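Local coordinates for protein PML (Homo sapiens, PDB 6IMQ) that probably scaffolds PML nuclear bodies, its zinc-binding B1-box oligomerising in a way that regulates their biogenesis and leukemogenesis, at residues 8-13 with 27-32; 21-26 with 42-47. All blocks are in the same frame, centred on the assembly; numbering follows the deposited sequence.

Contact 1 (8-13 with 27-32). With ZN (zinc ion), chain H.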
loop_
_atom_site.group_PDB
_atom_site.type_symbol
_atom_site.label_atom_id
_atom_site.label_comp_id
_atom_site.label_asym_id
_atom_site.label_seq_id
_atom_site.Cartn_x
_atom_site.Cartn_y
_atom_site.Cartn_z
ATOM N N ALA B 8 14.567 -4.328 -3.701
ATOM C CA ALA B 8 13.884 -5.437 -4.356
ATOM C C ALA B 8 13.854 -6.670 -3.463
ATOM O O ALA B 8 12.964 -7.519 -3.603
ATOM C CB ALA B 8 14.561 -5.764 -5.687
ATOM N N GLN B 9 14.822 -6.796 -2.551
ATOM C CA GLN B 9 14.880 -7.913 -1.612
ATOM C C GLN B 9 14.363 -7.538 -0.225
ATOM O O GLN B 9 14.817 -8.097 0.781
ATOM C CB GLN B 9 16.309 -8.442 -1.503
ATOM C CG GLN B 9 16.839 -9.082 -2.769
ATOM C CD GLN B 9 18.348 -9.201 -2.774
ATOM O OE1 GLN B 9 18.952 -9.695 -1.820
ATOM N NE2 GLN B 9 18.971 -8.731 -3.849
ATOM N N ALA B 10 13.429 -6.596 -0.148
ATOM C CA ALA B 10 12.904 -6.174 1.141
ATOM C C ALA B 10 12.261 -7.350 1.859
ATOM O O ALA B 10 11.657 -8.232 1.242
ATOM C CB ALA B 10 11.883 -5.052 0.962
ATOM N N VAL B 11 12.392 -7.357 3.181
ATOM C CA VAL B 11 11.914 -8.478 3.974
ATOM C C VAL B 11 11.000 -7.991 5.088
ATOM O O VAL B 11 11.081 -6.846 5.542
ATOM C CB VAL B 11 13.087 -9.304 4.554
ATOM C CG1 VAL B 11 13.842 -10.011 3.433
ATOM C CG2 VAL B 11 14.020 -8.411 5.352
ATOM N N CYS B 12 10.107 -8.885 5.504
ATOM C CA CYS B 12 9.198 -8.628 6.609
ATOM C C CYS B 12 9.965 -8.216 7.859
ATOM O O CYS B 12 11.024 -8.766 8.166
ATOM C CB CYS B 12 8.380 -9.896 6.863
ATOM S SG CYS B 12 7.215 -9.787 8.193
ATOM N N THR B 13 9.423 -7.231 8.578
ATOM C CA THR B 13 10.103 -6.759 9.778
ATOM C C THR B 13 10.048 -7.783 10.903
ATOM O O THR B 13 10.870 -7.719 11.824
ATOM C CB THR B 13 9.499 -5.439 10.258
ATOM O OG1 THR B 13 8.111 -5.617 10.565
ATOM C CG2 THR B 13 9.654 -4.364 9.184
ATOM N N GLU B 27 4.864 2.101 9.930
ATOM C CA GLU B 27 6.070 2.452 9.160
ATOM C C GLU B 27 6.948 1.219 8.926
ATOM O O GLU B 27 8.179 1.295 8.921
ATOM C CB GLU B 27 6.859 3.571 9.850
ATOM C CG GLU B 27 8.040 3.115 10.728
ATOM C CD GLU B 27 8.330 4.062 11.893
ATOM O OE1 GLU B 27 7.420 4.271 12.722
ATOM O OE2 GLU B 27 9.463 4.589 11.988
ATOM N N GLN B 28 6.309 0.072 8.712
ATOM C CA GLN B 28 7.027 -1.189 8.664
ATOM C C GLN B 28 6.609 -2.033 7.471
ATOM O O GLN B 28 5.493 -1.920 6.955
ATOM C CB GLN B 28 6.810 -2.014 9.941
ATOM C CG GLN B 28 7.735 -1.684 11.072
ATOM C CD GLN B 28 7.358 -2.403 12.349
ATOM O OE1 GLN B 28 6.539 -3.320 12.342
ATOM N NE2 GLN B 28 7.948 -1.982 13.458
ATOM N N LEU B 29 7.526 -2.902 7.059
ATOM C CA LEU B 29 7.291 -3.871 5.998
ATOM C C LEU B 29 6.822 -5.199 6.572
ATOM O O LEU B 29 7.335 -5.659 7.599
ATOM C CB LEU B 29 8.574 -4.090 5.200
ATOM C CG LEU B 29 9.095 -2.914 4.372
ATOM C CD1 LEU B 29 10.548 -3.143 3.985
ATOM C CD2 LEU B 29 8.213 -2.741 3.157
ATOM N N LEU B 30 5.860 -5.829 5.891
ATOM C CA LEU B 30 5.324 -7.097 6.359
ATOM C C LEU B 30 5.114 -8.069 5.209
ATOM O O LEU B 30 4.757 -7.679 4.093
ATOM C CB LEU B 30 3.990 -6.910 7.089
ATOM C CG LEU B 30 4.010 -6.064 8.355
ATOM C CD1 LEU B 30 2.586 -5.752 8.778
ATOM C CD2 LEU B 30 4.759 -6.784 9.454
ATOM N N CYS B 31 5.349 -9.351 5.490
ATOM C CA CYS B 31 4.952 -10.392 4.558
ATOM C C CYS B 31 3.435 -10.578 4.627
ATOM O O CYS B 31 2.762 -10.067 5.525
ATOM C CB CYS B 31 5.673 -11.703 4.858
ATOM S SG CYS B 31 5.128 -12.596 6.329
ATOM N N ALA B 32 2.894 -11.329 3.666
ATOM C CA ALA B 32 1.451 -11.532 3.611
ATOM C C ALA B 32 0.934 -12.144 4.912
ATOM O O ALA B 32 -0.055 -11.675 5.484
ATOM C CB ALA B 32 1.095 -12.417 2.415
HETATM ZN ZN ZN H . 6.393 -12.010 8.117
#
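C12 and C31 meet through a shared zinc ion, C12 SG binding the metal at 2.4 Å and C31 SG at 2.3 Å. The same C12 sulfur also receives the backbone N-H of C31, an almost straight bond of 3.3 Å from C31 N to C12 SG (166° at the hydrogen). With SG anti to its own backbone N (chi1 179°), C12 directs the thiolate at both partners. One residue further on, T13 grips the carbonyl of L29 twice. T13 N lies 2.8 Å from L29 O, above the carbonyl plane, while the hydroxyl, T13 OG1, comes from the opposite face of that plane at 3.1 Å from L29 O. T13 CG2 packs against CB and CG of Q28, the two side chains crossing at about a right angle. At the other end A10 CB touches L29 CD1 at 3.8 Å, and the backbone of A10 pairs with that of A19. C15 and C34 complete the zinc site, and C31 also caps the start of helix 32-41. An N-H donated to a zinc-bound sulfur would be expected to temper its negative charge, and here it ties the loop carrying C12 to C31, at the start of helix 32-41.

Contact 2 (21-26 with 42-47). With ZN (zinc ion), chain I.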
loop_
_atom_site.group_PDB
_atom_site.type_symbol
_atom_site.label_atom_id
_atom_site.label_comp_id
_atom_site.label_asym_id
_atom_site.label_seq_id
_atom_site.Cartn_x
_atom_site.Cartn_y
_atom_site.Cartn_z
ATOM N N PHE B 21 3.762 -5.938 2.020
ATOM C CA PHE B 21 2.900 -4.863 2.458
ATOM C C PHE B 21 3.721 -3.835 3.208
ATOM O O PHE B 21 4.784 -4.121 3.761
ATOM C CB PHE B 21 1.762 -5.384 3.333
ATOM C CG PHE B 21 0.825 -6.270 2.603
ATOM C CD1 PHE B 21 1.105 -7.613 2.433
ATOM C CD2 PHE B 21 -0.332 -5.750 2.056
ATOM C CE1 PHE B 21 0.236 -8.428 1.743
ATOM C CE2 PHE B 21 -1.206 -6.553 1.365
ATOM C CZ PHE B 21 -0.926 -7.896 1.201
ATOM N N TRP B 22 3.222 -2.611 3.160
ATOM C CA TRP B 22 3.784 -1.478 3.875
ATOM C C TRP B 22 2.662 -0.897 4.712
ATOM O O TRP B 22 1.573 -0.623 4.193
ATOM C CB TRP B 22 4.345 -0.434 2.917
ATOM C CG TRP B 22 4.723 0.870 3.562
ATOM C CD1 TRP B 22 4.038 2.044 3.484
ATOM C CD2 TRP B 22 5.883 1.137 4.362
ATOM N NE1 TRP B 22 4.695 3.029 4.182
ATOM C CE2 TRP B 22 5.834 2.497 4.730
ATOM C CE3 TRP B 22 6.958 0.360 4.799
ATOM C CZ2 TRP B 22 6.812 3.093 5.520
ATOM C CZ3 TRP B 22 7.931 0.955 5.581
ATOM C CH2 TRP B 22 7.853 2.308 5.932
ATOM N N CYS B 23 2.908 -0.737 5.999
ATOM C CA CYS B 23 1.943 -0.105 6.881
ATOM C C CYS B 23 2.330 1.354 7.080
ATOM O O CYS B 23 3.447 1.654 7.518
ATOM C CB CYS B 23 1.851 -0.812 8.227
ATOM S SG CYS B 23 0.648 0.040 9.241
ATOM N N PHE B 24 1.394 2.257 6.793
ATOM C CA PHE B 24 1.685 3.680 6.895
ATOM C C PHE B 24 1.768 4.157 8.342
ATOM O O PHE B 24 2.477 5.129 8.624
ATOM C CB PHE B 24 0.624 4.477 6.133
ATOM C CG PHE B 24 0.687 4.295 4.653
ATOM C CD1 PHE B 24 1.729 4.841 3.933
ATOM C CD2 PHE B 24 -0.288 3.580 3.974
ATOM C CE1 PHE B 24 1.809 4.686 2.570
ATOM C CE2 PHE B 24 -0.217 3.423 2.605
ATOM C CZ PHE B 24 0.838 3.977 1.901
ATOM N N GLU B 25 1.069 3.503 9.269
ATOM C CA GLU B 25 1.120 3.976 10.649
ATOM C C GLU B 25 2.192 3.272 11.477
ATOM O O GLU B 25 2.817 3.905 12.336
ATOM C CB GLU B 25 -0.253 3.822 11.309
ATOM C CG GLU B 25 -1.227 4.939 10.927
ATOM C CD GLU B 25 -2.457 4.426 10.194
ATOM O OE1 GLU B 25 -3.578 4.627 10.704
ATOM O OE2 GLU B 25 -2.298 3.814 9.118
ATOM N N CYS B 26 2.432 1.978 11.240
ATOM C CA CYS B 26 3.574 1.332 11.877
ATOM C C CYS B 26 4.892 1.753 11.224
ATOM O O CYS B 26 5.937 1.731 11.882
ATOM C CB CYS B 26 3.455 -0.196 11.809
ATOM S SG CYS B 26 2.086 -0.991 12.670
ATOM N N LEU B 42 -4.884 -4.840 14.445
ATOM C CA LEU B 42 -4.777 -3.394 14.333
ATOM C C LEU B 42 -5.658 -2.926 13.186
ATOM O O LEU B 42 -6.020 -3.701 12.301
ATOM C CB LEU B 42 -3.318 -2.958 14.115
ATOM C CG LEU B 42 -2.374 -3.389 15.239
ATOM C CD1 LEU B 42 -0.917 -3.415 14.802
ATOM C CD2 LEU B 42 -2.528 -2.461 16.455
ATOM N N LYS B 43 -6.021 -1.652 13.224
ATOM C CA LYS B 43 -6.742 -1.009 12.124
ATOM C C LYS B 43 -5.861 0.146 11.641
ATOM O O LYS B 43 -6.010 1.288 12.082
ATOM C CB LYS B 43 -8.153 -0.545 12.541
ATOM C CG LYS B 43 -8.273 0.125 13.902
ATOM C CD LYS B 43 -9.036 -0.749 14.906
ATOM C CE LYS B 43 -10.400 -0.165 15.292
ATOM N NZ LYS B 43 -10.369 0.710 16.505
ATOM N N HIS B 44 -4.931 -0.169 10.741
ATOM C CA HIS B 44 -3.980 0.795 10.207
ATOM C C HIS B 44 -4.138 0.906 8.697
ATOM O O HIS B 44 -4.421 -0.087 8.017
ATOM C CB HIS B 44 -2.533 0.385 10.517
ATOM C CG HIS B 44 -2.130 0.571 11.948
ATOM N ND1 HIS B 44 -0.879 0.220 12.413
ATOM C CD2 HIS B 44 -2.794 1.081 13.011
ATOM C CE1 HIS B 44 -0.794 0.499 13.699
ATOM N NE2 HIS B 44 -1.942 1.023 14.090
ATOM N N GLU B 45 -3.951 2.117 8.171
ATOM C CA GLU B 45 -3.780 2.280 6.734
ATOM C C GLU B 45 -2.515 1.560 6.289
ATOM O O GLU B 45 -1.440 1.754 6.865
ATOM C CB GLU B 45 -3.681 3.757 6.368
ATOM C CG GLU B 45 -4.974 4.436 6.007
ATOM C CD GLU B 45 -4.728 5.790 5.368
ATOM O OE1 GLU B 45 -4.070 6.646 6.003
ATOM O OE2 GLU B 45 -5.172 5.993 4.219
ATOM N N ALA B 46 -2.635 0.748 5.248
ATOM C CA ALA B 46 -1.493 0.006 4.731
ATOM C C ALA B 46 -1.756 -0.280 3.268
ATOM O O ALA B 46 -2.891 -0.173 2.787
ATOM C CB ALA B 46 -1.254 -1.291 5.510
ATOM N N ARG B 47 -0.706 -0.669 2.565
ATOM C CA ARG B 47 -0.870 -0.921 1.151
ATOM C C ARG B 47 -0.014 -2.082 0.676
ATOM O O ARG B 47 1.064 -2.342 1.227
ATOM C CB ARG B 47 -0.512 0.325 0.333
ATOM C CG ARG B 47 0.969 0.611 0.261
ATOM C CD ARG B 47 1.198 1.213 -1.098
ATOM N NE ARG B 47 2.424 1.961 -1.273
ATOM C CZ ARG B 47 3.380 1.597 -2.118
ATOM N NH1 ARG B 47 3.254 0.488 -2.837
ATOM N NH2 ARG B 47 4.460 2.344 -2.245
HETATM ZN ZN ZN I . 0.391 -1.020 11.294
#
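Strand 21-23 runs antiparallel to the strand starting at A46, with W22 and R47 as a hydrogen-bonded pair (W22 N to R47 O 2.9 Å, R47 N to W22 O 2.8 Å) and C23 and A46 as the non-hydrogen-bonded pair beside it. F24 N donates to E45 O at 2.9 Å. The zinc ion takes C23 SG, C26 SG and, at 2.1 Å, H44 ND1; H38 supplies the fourth ligand. C26 SG lies in the plane of the H44 ring at its edge, whereas E25 CB sits over one face, 3.9 Å from the centroid, and L42 CB covers the opposite face. C26 N donates to C23 SG. The bend at chi2 (118°) turns E25 CD toward E45, and OE2 makes a weak bond with E45 N. The F24 ring leans on the aliphatic part of R47, CZ lying 3.7 Å from R47 CG, and W22 CD1 packs on one face of the F24 ring. An alanine at F24 would probably leave the R47 methylenes and W22 CD1 without this packing partner. In the second subunit, D7 O accepts from W22 NE1 and Q4 OE1 from R47 NH1. A CxxC knuckle joined by two histidines is this B-box's second, Cys2His2 zinc site.

How the contacts relate
Both contacts build the small, zinc-braced B-box fold, and their segments interleave along the chain. Strands 21-23 and 28-30 are neighbours in one antiparallel sheet, so contact 1 brings a loop to an outer strand while contact 2 pairs the central strand with the other outer one. Backbone hydrogen bonds link them: F21 N lies 2.9 Å from L30 O, and C23 N, probably also bonded, 3.0 Å from Q28 O. Each mixes buried and exposed residues, but contact 1 is closer to the chain's centre. Their chemistry differs: a four-cysteine site with little regular pairing in 8-13/27-32, against a mixed cysteine-histidine site with strand pairing in 21-26/42-47, whose surface also meets the second subunit.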